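Local coordinates for protein beta-n-acetylhexosaminidase (Streptococcus pneumoniae, PDB 4AZI) that probably hydrolyses terminal beta-linked N-acetylhexosamine residues from glycans, as a family 20 glycoside hydrolase catalytic module of the pneumococcal exo-beta-D-N-acetylglucosaminidase StrH, at residues N10-I15 with Y39-L44; F272-G277 with N307-T312; D278-L283 with M325-A330. The protein carries 2 engineered substitutions. All coordinates share one frame; numbering follows the deposited sequence.

Contact 1. Residues N10-I15 with Y39-L44; sequences NKVISI and YSDVHL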
# COMPACT_ATOMS: atom_id res chain seq x y z
N ASN A 10 0.63 -10.08 8.68
CA ASN A 10 -0.16 -9.01 8.08
C ASN A 10 -1.12 -9.54 7.02
O ASN A 10 -0.73 -10.34 6.18
CB ASN A 10 0.76 -7.96 7.44
CG ASN A 10 1.52 -7.15 8.47
OD1 ASN A 10 2.66 -7.48 8.80
ND2 ASN A 10 0.91 -6.07 8.96
N LYS A 11 -2.39 -9.11 7.09
CA LYS A 11 -3.37 -9.37 6.02
C LYS A 11 -3.84 -8.03 5.49
O LYS A 11 -4.52 -7.26 6.18
CB LYS A 11 -4.56 -10.19 6.52
CG LYS A 11 -4.30 -11.68 6.71
CD LYS A 11 -3.56 -12.01 8.00
CE LYS A 11 -4.22 -11.37 9.20
NZ LYS A 11 -3.67 -11.91 10.48
N VAL A 12 -3.46 -7.73 4.25
CA VAL A 12 -3.56 -6.37 3.75
C VAL A 12 -4.43 -6.29 2.49
O VAL A 12 -4.34 -7.15 1.61
CB VAL A 12 -2.16 -5.77 3.48
CG1 VAL A 12 -2.25 -4.28 3.20
CG2 VAL A 12 -1.24 -6.00 4.67
N ILE A 13 -5.30 -5.29 2.46
CA ILE A 13 -6.02 -4.89 1.25
C ILE A 13 -5.42 -3.57 0.75
O ILE A 13 -5.31 -2.60 1.51
CB ILE A 13 -7.57 -4.82 1.47
CG1 ILE A 13 -8.31 -4.36 0.21
CG2 ILE A 13 -7.94 -3.97 2.68
CD1 ILE A 13 -8.14 -5.28 -0.99
N SER A 14 -4.98 -3.56 -0.50
CA SER A 14 -4.41 -2.35 -1.11
C SER A 14 -5.43 -1.68 -2.01
O SER A 14 -6.12 -2.36 -2.77
CB SER A 14 -3.12 -2.67 -1.89
OG SER A 14 -2.59 -1.50 -2.51
N ILE A 15 -5.52 -0.35 -1.92
CA ILE A 15 -6.45 0.46 -2.71
C ILE A 15 -5.69 1.60 -3.42
O ILE A 15 -5.08 2.46 -2.76
CB ILE A 15 -7.60 1.06 -1.83
CG1 ILE A 15 -8.48 -0.04 -1.18
CG2 ILE A 15 -8.42 2.08 -2.60
CD1 ILE A 15 -9.30 -0.90 -2.13
N TYR A 39 -8.82 -8.91 8.24
CA TYR A 39 -7.60 -8.26 7.77
C TYR A 39 -6.95 -7.48 8.90
O TYR A 39 -7.58 -7.24 9.93
CB TYR A 39 -7.91 -7.31 6.61
CG TYR A 39 -8.25 -8.02 5.32
CD1 TYR A 39 -9.53 -8.53 5.09
CD2 TYR A 39 -7.28 -8.17 4.33
CE1 TYR A 39 -9.84 -9.20 3.91
CE2 TYR A 39 -7.58 -8.82 3.14
CZ TYR A 39 -8.86 -9.33 2.94
OH TYR A 39 -9.13 -9.99 1.76
N SER A 40 -5.69 -7.08 8.72
CA SER A 40 -5.00 -6.29 9.73
C SER A 40 -4.69 -4.86 9.29
O SER A 40 -4.47 -3.99 10.12
CB SER A 40 -3.71 -7.00 10.19
OG SER A 40 -2.83 -7.19 9.10
N ASP A 41 -4.66 -4.63 7.97
CA ASP A 41 -4.20 -3.34 7.43
C ASP A 41 -4.92 -2.94 6.15
O ASP A 41 -5.33 -3.81 5.37
CB ASP A 41 -2.70 -3.40 7.12
CG ASP A 41 -1.85 -3.69 8.36
OD1 ASP A 41 -1.48 -2.73 9.07
OD2 ASP A 41 -1.56 -4.88 8.61
N VAL A 42 -5.03 -1.63 5.92
CA VAL A 42 -5.39 -1.08 4.62
C VAL A 42 -4.16 -0.37 4.04
O VAL A 42 -3.60 0.53 4.66
CB VAL A 42 -6.59 -0.10 4.71
CG1 VAL A 42 -6.82 0.63 3.40
CG2 VAL A 42 -7.86 -0.83 5.11
N HIS A 43 -3.73 -0.82 2.86
CA HIS A 43 -2.63 -0.20 2.15
C HIS A 43 -3.21 0.82 1.22
O HIS A 43 -3.99 0.48 0.32
CB HIS A 43 -1.83 -1.24 1.38
CG HIS A 43 -0.69 -0.68 0.56
ND1 HIS A 43 -0.83 -0.34 -0.73
CD2 HIS A 43 0.64 -0.40 0.90
CE1 HIS A 43 0.35 0.13 -1.20
NE2 HIS A 43 1.24 0.09 -0.20
N LEU A 44 -2.84 2.08 1.43
CA LEU A 44 -3.44 3.17 0.68
C LEU A 44 -2.42 3.98 -0.13
O LEU A 44 -1.61 4.75 0.41
CB LEU A 44 -4.27 4.07 1.60
CG LEU A 44 -5.23 5.10 0.97
CD1 LEU A 44 -6.41 4.44 0.26
CD2 LEU A 44 -5.72 6.09 2.01

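Contact 2. Residues F272-G277 with N307-T312; sequences FLNTNG and NQLAST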
# COMPACT_ATOMS: atom_id res chain seq x y z
N PHE A 272 9.69 -10.04 3.19
CA PHE A 272 8.70 -9.81 2.14
C PHE A 272 7.31 -9.55 2.68
O PHE A 272 6.91 -10.19 3.65
CB PHE A 272 8.62 -11.03 1.19
CG PHE A 272 9.91 -11.34 0.48
CD1 PHE A 272 10.38 -10.52 -0.53
CD2 PHE A 272 10.64 -12.48 0.81
CE1 PHE A 272 11.56 -10.81 -1.20
CE2 PHE A 272 11.82 -12.78 0.15
CZ PHE A 272 12.28 -11.94 -0.86
N LEU A 273 6.60 -8.63 2.05
CA LEU A 273 5.15 -8.58 2.13
C LEU A 273 4.65 -9.18 0.81
O LEU A 273 4.89 -8.60 -0.26
CB LEU A 273 4.63 -7.15 2.32
CG LEU A 273 3.09 -6.99 2.33
CD1 LEU A 273 2.44 -7.80 3.45
CD2 LEU A 273 2.67 -5.53 2.40
N ASN A 274 4.03 -10.37 0.90
CA ASN A 274 3.61 -11.14 -0.29
C ASN A 274 2.46 -10.47 -1.02
O ASN A 274 1.30 -10.61 -0.65
CB ASN A 274 3.26 -12.59 0.11
CG ASN A 274 2.89 -13.47 -1.09
OD1 ASN A 274 3.06 -13.09 -2.25
ND2 ASN A 274 2.38 -14.66 -0.79
N THR A 275 2.81 -9.74 -2.08
CA THR A 275 1.89 -8.88 -2.81
C THR A 275 1.65 -9.47 -4.19
O THR A 275 1.77 -8.79 -5.21
CB THR A 275 2.49 -7.47 -2.89
OG1 THR A 275 2.85 -7.05 -1.57
CG2 THR A 275 1.50 -6.46 -3.48
N ASN A 276 1.31 -10.76 -4.22
CA ASN A 276 1.29 -11.53 -5.46
C ASN A 276 0.41 -10.92 -6.52
O ASN A 276 -0.75 -10.64 -6.26
CB ASN A 276 0.83 -12.96 -5.18
CG ASN A 276 1.39 -13.94 -6.16
OD1 ASN A 276 1.42 -13.69 -7.36
ND2 ASN A 276 1.87 -15.07 -5.65
N GLY A 277 0.98 -10.69 -7.70
CA GLY A 277 0.23 -10.25 -8.88
C GLY A 277 -0.98 -11.13 -9.18
O GLY A 277 -1.94 -10.70 -9.81
N ASN A 307 1.09 -17.99 1.43
CA ASN A 307 2.52 -17.77 1.60
C ASN A 307 3.33 -17.83 0.29
O ASN A 307 4.55 -17.66 0.32
CB ASN A 307 3.11 -18.75 2.63
CG ASN A 307 2.73 -18.40 4.06
OD1 ASN A 307 2.56 -17.23 4.41
ND2 ASN A 307 2.62 -19.42 4.91
N GLN A 308 2.66 -18.07 -0.84
CA GLN A 308 3.42 -18.26 -2.08
C GLN A 308 3.88 -16.96 -2.74
O GLN A 308 3.07 -16.17 -3.18
CB GLN A 308 2.65 -19.13 -3.07
CG GLN A 308 3.38 -19.35 -4.38
CD GLN A 308 2.78 -20.48 -5.18
OE1 GLN A 308 2.81 -21.64 -4.75
NE2 GLN A 308 2.25 -20.16 -6.35
N LEU A 309 5.19 -16.74 -2.78
CA LEU A 309 5.73 -15.57 -3.48
C LEU A 309 5.68 -15.81 -4.98
O LEU A 309 5.82 -16.95 -5.44
CB LEU A 309 7.15 -15.24 -3.00
CG LEU A 309 7.23 -14.69 -1.57
CD1 LEU A 309 8.58 -14.99 -0.95
CD2 LEU A 309 6.95 -13.20 -1.53
N ALA A 310 5.45 -14.74 -5.75
CA ALA A 310 5.37 -14.84 -7.21
C ALA A 310 6.64 -15.44 -7.78
O ALA A 310 7.73 -15.15 -7.30
CB ALA A 310 5.11 -13.46 -7.82
N SER A 311 6.49 -16.27 -8.82
CA SER A 311 7.59 -17.04 -9.45
C SER A 311 8.13 -18.22 -8.63
O SER A 311 9.15 -18.82 -8.99
CB SER A 311 8.74 -16.12 -9.91
OG SER A 311 9.61 -15.77 -8.84
N THR A 312 7.45 -18.56 -7.53
CA THR A 312 7.85 -19.70 -6.71
C THR A 312 6.69 -20.65 -6.46
O THR A 312 5.52 -20.26 -6.48
CB THR A 312 8.43 -19.29 -5.33
OG1 THR A 312 7.40 -18.70 -4.53
CG2 THR A 312 9.61 -18.33 -5.48
O HOH W 1 4.70 -12.42 -4.52
O HOH W 2 2.29 -17.35 -7.60

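Contact 3. Residues D278-L283 with M325-A330; sequences DWYYIL and MLSIWA. With OAN (O-(2-acetamido-2-deoxy D-glucopyranosylidene) amino-N-phenylcarbamate), chain C.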
# COMPACT_ATOMS: atom_id res chain seq x y z
N ASP A 278 -0.93 -12.37 -8.70
CA ASP A 278 -2.06 -13.30 -8.83
C ASP A 278 -3.35 -12.73 -8.25
O ASP A 278 -4.44 -13.05 -8.71
CB ASP A 278 -1.72 -14.63 -8.13
CG ASP A 278 -0.76 -15.50 -8.93
OD1 ASP A 278 -0.40 -15.12 -10.07
OD2 ASP A 278 -0.36 -16.57 -8.42
N TRP A 279 -3.22 -11.88 -7.24
CA TRP A 279 -4.38 -11.29 -6.55
C TRP A 279 -4.75 -9.89 -7.00
O TRP A 279 -5.56 -9.22 -6.34
CB TRP A 279 -4.18 -11.36 -5.03
CG TRP A 279 -3.84 -12.75 -4.52
CD1 TRP A 279 -4.43 -13.95 -4.88
CD2 TRP A 279 -2.82 -13.11 -3.51
NE1 TRP A 279 -3.85 -15.00 -4.20
CE2 TRP A 279 -2.89 -14.57 -3.37
CE3 TRP A 279 -1.89 -12.40 -2.76
CZ2 TRP A 279 -2.05 -15.26 -2.50
CZ3 TRP A 279 -1.04 -13.11 -1.89
CH2 TRP A 279 -1.13 -14.51 -1.76
N TYR A 280 -4.20 -9.43 -8.12
CA TYR A 280 -4.47 -8.08 -8.65
C TYR A 280 -5.87 -7.99 -9.30
O TYR A 280 -6.28 -8.92 -10.00
CB TYR A 280 -3.43 -7.68 -9.70
CG TYR A 280 -2.10 -7.14 -9.17
CD1 TYR A 280 -1.77 -7.23 -7.82
CD2 TYR A 280 -1.18 -6.57 -10.04
CE1 TYR A 280 -0.55 -6.74 -7.35
CE2 TYR A 280 0.03 -6.08 -9.58
CZ TYR A 280 0.34 -6.15 -8.23
OH TYR A 280 1.55 -5.65 -7.77
N TYR A 281 -6.57 -6.89 -9.07
CA TYR A 281 -7.79 -6.56 -9.82
C TYR A 281 -7.81 -5.10 -10.25
O TYR A 281 -7.65 -4.21 -9.41
CB TYR A 281 -9.07 -6.87 -9.03
CG TYR A 281 -10.33 -6.38 -9.73
CD1 TYR A 281 -10.65 -6.81 -11.02
CD2 TYR A 281 -11.20 -5.47 -9.10
CE1 TYR A 281 -11.79 -6.35 -11.67
CE2 TYR A 281 -12.35 -5.01 -9.74
CZ TYR A 281 -12.64 -5.46 -11.03
OH TYR A 281 -13.78 -5.01 -11.68
N ILE A 282 -7.99 -4.87 -11.55
CA ILE A 282 -8.13 -3.52 -12.10
C ILE A 282 -9.61 -3.24 -12.25
O ILE A 282 -10.33 -4.02 -12.89
CB ILE A 282 -7.42 -3.39 -13.48
CG1 ILE A 282 -5.90 -3.59 -13.34
CG2 ILE A 282 -7.72 -2.04 -14.13
CD1 ILE A 282 -5.20 -3.94 -14.64
N LEU A 283 -10.08 -2.15 -11.65
CA LEU A 283 -11.50 -1.77 -11.72
C LEU A 283 -12.00 -1.80 -13.17
O LEU A 283 -11.39 -1.18 -14.05
CB LEU A 283 -11.74 -0.38 -11.12
CG LEU A 283 -11.31 -0.05 -9.69
CD1 LEU A 283 -11.80 1.35 -9.32
CD2 LEU A 283 -11.80 -1.07 -8.68
N MET A 325 -0.72 -9.29 0.82
CA MET A 325 -1.51 -8.15 0.40
C MET A 325 -2.25 -8.44 -0.92
O MET A 325 -1.64 -8.87 -1.89
CB MET A 325 -0.61 -6.93 0.25
CG MET A 325 -1.31 -5.66 -0.22
SD MET A 325 -0.45 -4.17 0.32
CE MET A 325 0.97 -4.16 -0.77
N LEU A 326 -3.56 -8.21 -0.92
CA LEU A 326 -4.37 -8.27 -2.13
C LEU A 326 -4.60 -6.84 -2.64
O LEU A 326 -4.87 -5.93 -1.84
CB LEU A 326 -5.69 -9.00 -1.86
CG LEU A 326 -6.67 -9.21 -3.03
CD1 LEU A 326 -7.29 -10.60 -2.97
CD2 LEU A 326 -7.75 -8.13 -3.02
N SER A 327 -4.49 -6.65 -3.95
CA SER A 327 -4.36 -5.30 -4.51
C SER A 327 -5.42 -4.91 -5.54
O SER A 327 -5.64 -5.62 -6.52
CB SER A 327 -2.97 -5.10 -5.11
OG SER A 327 -1.94 -5.55 -4.25
N ILE A 328 -6.03 -3.75 -5.30
CA ILE A 328 -7.06 -3.18 -6.17
C ILE A 328 -6.47 -1.97 -6.90
O ILE A 328 -6.10 -0.98 -6.27
CB ILE A 328 -8.31 -2.73 -5.38
CG1 ILE A 328 -8.84 -3.85 -4.46
CG2 ILE A 328 -9.42 -2.26 -6.32
CD1 ILE A 328 -9.07 -5.21 -5.13
N TRP A 329 -6.35 -2.07 -8.22
CA TRP A 329 -5.70 -1.00 -8.99
C TRP A 329 -6.66 -0.20 -9.84
O TRP A 329 -7.74 -0.68 -10.20
CB TRP A 329 -4.57 -1.55 -9.84
CG TRP A 329 -3.48 -2.27 -9.06
CD1 TRP A 329 -3.34 -3.64 -8.88
CD2 TRP A 329 -2.32 -1.67 -8.36
NE1 TRP A 329 -2.22 -3.93 -8.13
CE2 TRP A 329 -1.57 -2.79 -7.78
CE3 TRP A 329 -1.87 -0.37 -8.14
CZ2 TRP A 329 -0.41 -2.60 -7.04
CZ3 TRP A 329 -0.69 -0.19 -7.38
CH2 TRP A 329 0.02 -1.27 -6.85
N ALA A 330 -6.26 1.02 -10.18
CA ALA A 330 -7.13 1.92 -10.93
C ALA A 330 -6.58 2.38 -12.28
O ALA A 330 -6.82 3.52 -12.69
CB ALA A 330 -7.48 3.12 -10.06
CAH OAN C . 3.81 -2.65 -8.44
CAG OAN C . 2.68 -2.76 -9.48
OAN OAN C . 1.84 -3.64 -9.39
NAI OAN C . 2.71 -1.84 -10.45
CAB OAN C . 1.72 -1.74 -11.55
CAC OAN C . 0.50 -0.96 -11.06
OAJ OAN C . 0.76 0.44 -11.16
CAD OAN C . -0.74 -1.31 -11.88
OAK OAN C . -1.81 -0.53 -11.39
CAE OAN C . -1.06 -2.80 -11.70
CAF OAN C . -2.26 -3.30 -12.52
OAM OAN C . -1.98 -3.22 -13.92
OAL OAN C . 0.07 -3.67 -12.00
CAA OAN C . 1.33 -3.13 -12.10
NAY OAN C . 2.24 -3.86 -12.71
OAQ OAN C . 1.82 -5.07 -13.18
CAP OAN C . 2.47 -5.50 -14.30
OAR OAN C . 2.22 -6.61 -14.76
NAO OAN C . 3.37 -4.66 -14.83
CAS OAN C . 4.14 -4.91 -15.90
CAT OAN C . 5.52 -4.70 -15.78
CAU OAN C . 6.37 -4.95 -16.85
CAV OAN C . 5.85 -5.41 -18.06
CAW OAN C . 4.47 -5.62 -18.19
CAX OAN C . 3.61 -5.37 -17.11

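Contact 1. Residues N10-I15 with Y39-L44
The Tyr39 ring turns its edge to the strand 10-15 backbone, with Lys11 O 3.4 Å from CD2 and Val12 N close to the ring plane; Phe357 meets the same ring edge-to-face, and the hydroxyl bonds to Met346 O. The imidazole of His43 also works through its edge: ND1 lies 2.8 Å from Ser14 OG, a hydrogen bond in which either atom could donate. Ser14 OG and His43 CG each lie anti to their own backbone N (chi1 178°), on the face that also carries Val12 and Asp41. Val12 CG1 packs on His43 CB at 3.6 Å. On the other face Ile13 and Val42 lie side by side, Ile13 CG2 4.0 Å from Val42 CG2. The parallel strands are joined by Ile13 N to Asp41 O, His43 N to Ile13 O (2.7 Å) and Ile15 N to His43 O. Asp41 OD2 accepts from Asn10 ND2 (2.8 Å) and from Ser40 OG, both from above the carboxylate plane, while Ser40 OG takes the N-H of Lys11. Two donors on one carboxylate oxygen would stabilise its charged form, and the bonds of His43 ND1 to Ser14 and of NE2 to Asn178 would fix the imidazole's rotation.

Contact 2. Residues F272-G277 with N307-T312
Two asparagine side chains converge on one backbone carbonyl, Gln308 O. Asn276 ND2 donates to Gln308 O at 3.0 Å, from above the carbonyl plane and with a bent N-H...O angle of 136°. Asn274 ND2 adds a weak bond to the same oxygen and a second weak one to Phe306 O. Both side chains extend anti to their backbone N, Asn274 at chi1 -177° and Asn276 at -152°; both leave the backbone toward the loop, while Thr275 between them points away. Asn274 OD1 sits only 3.2 Å from Gln308 O, an acceptor beside an acceptor.

Two waters extend this polar cluster. One donates to Asn274 OD1 and accepts from Ala310 N at 2.7 Å; the other accepts from Asn276 ND2 and from Gln308 NE2, joining the two amide groups. Alongside, the branches of Leu309 fork against Phe272: CD1 lies 3.7 Å from ring atom CD2, and Leu309 CD2 rests near Phe272 CB, the two side chains crossing at about a right angle.

Further out, a type II turn from Leu309 to Thr312 shapes the loop, and Leu309 O accepts from both the N and OG1 of Thr312, the latter at 2.5 Å. Asn276 OD1 takes the N-H of Asp278, Gln308 OE1 that of Tyr314, and Asn307 OD1 bonds to Lys9 NZ. Strand 272-274 is bonded to strands 246-249 and 321-329 of the barrel.

The loop between helix 294-303 and strand 321-329 is thus tied to the end of strand 272-274 and the residues that follow by amide side chains and water. Gln308 O, gripped by two N-H groups of unequal strength, would be polarised by them, whereas Asn274 OD1 accepts a hydrogen bond from water, which would offset its acceptor neighbour.

Contact 3. Residues D278-L283 with M325-A330
Trp329 drives the edge of its indole into the face of Tyr280: NE1 stands 3.1 Å above the phenol plane, over the ring centre, and the planes of the phenol and the five-membered ring make an angle of 66° in a T-shaped pair. Each side chain has CG anti to its carbonyl carbon (chi1 -82° for Tyr280, -58° for Trp329), and both leave the sheet on the face that Ile282 shares. From there Tyr280 OH donates to the acetamido oxygen OAN of the bound inhibitor at 2.6 Å. The sugar ring lies over one face of the Trp329 indole, its atom CAE 3.6 Å above the plane, while Ile282 CD1 touches the hydroxyl OAM at 3.4 Å. Tyr281 and Ile328 occupy the other face, Tyr281 OH bonding to Glu341; just past the strand, Leu283 CD2 meets Ile328 CG2 at 3.6 Å. Backbone bonds such as Trp329 N to Tyr281 O (2.8 Å, nearly straight) fasten the strands. Arg19, Asp182, Glu183, Tyr292 and Asp331 supply further hydrogen bonds to the inhibitor. Parallel neighbours of a TIM barrel here present aromatic side chains to the sugar-binding pocket characteristic of family 20 hexosaminidases.

How the contacts relate
From the N terminus, contact 1 comes first: strand 10-16 leads through helix 24-37 to strand 41-45, and the pairing closes this beta-alpha-beta unit before the others begin. Contacts 2 and 3 cross, their segments alternating as 272-277, 278-283, 307-312 and 325-330. Contact 2 closes the path over helix 294-303 onto the loop that follows, and contact 3 closes the longer path from strand 271-282 to strand 321-329. Strand 321-329 then pairs with strand 10-16, Ser14 N meeting Leu326 O at 2.7 Å, so contacts 3 and 1 meet where the last and first strands seal the barrel. Met325 SD packs against Val12 and His43 at this seam.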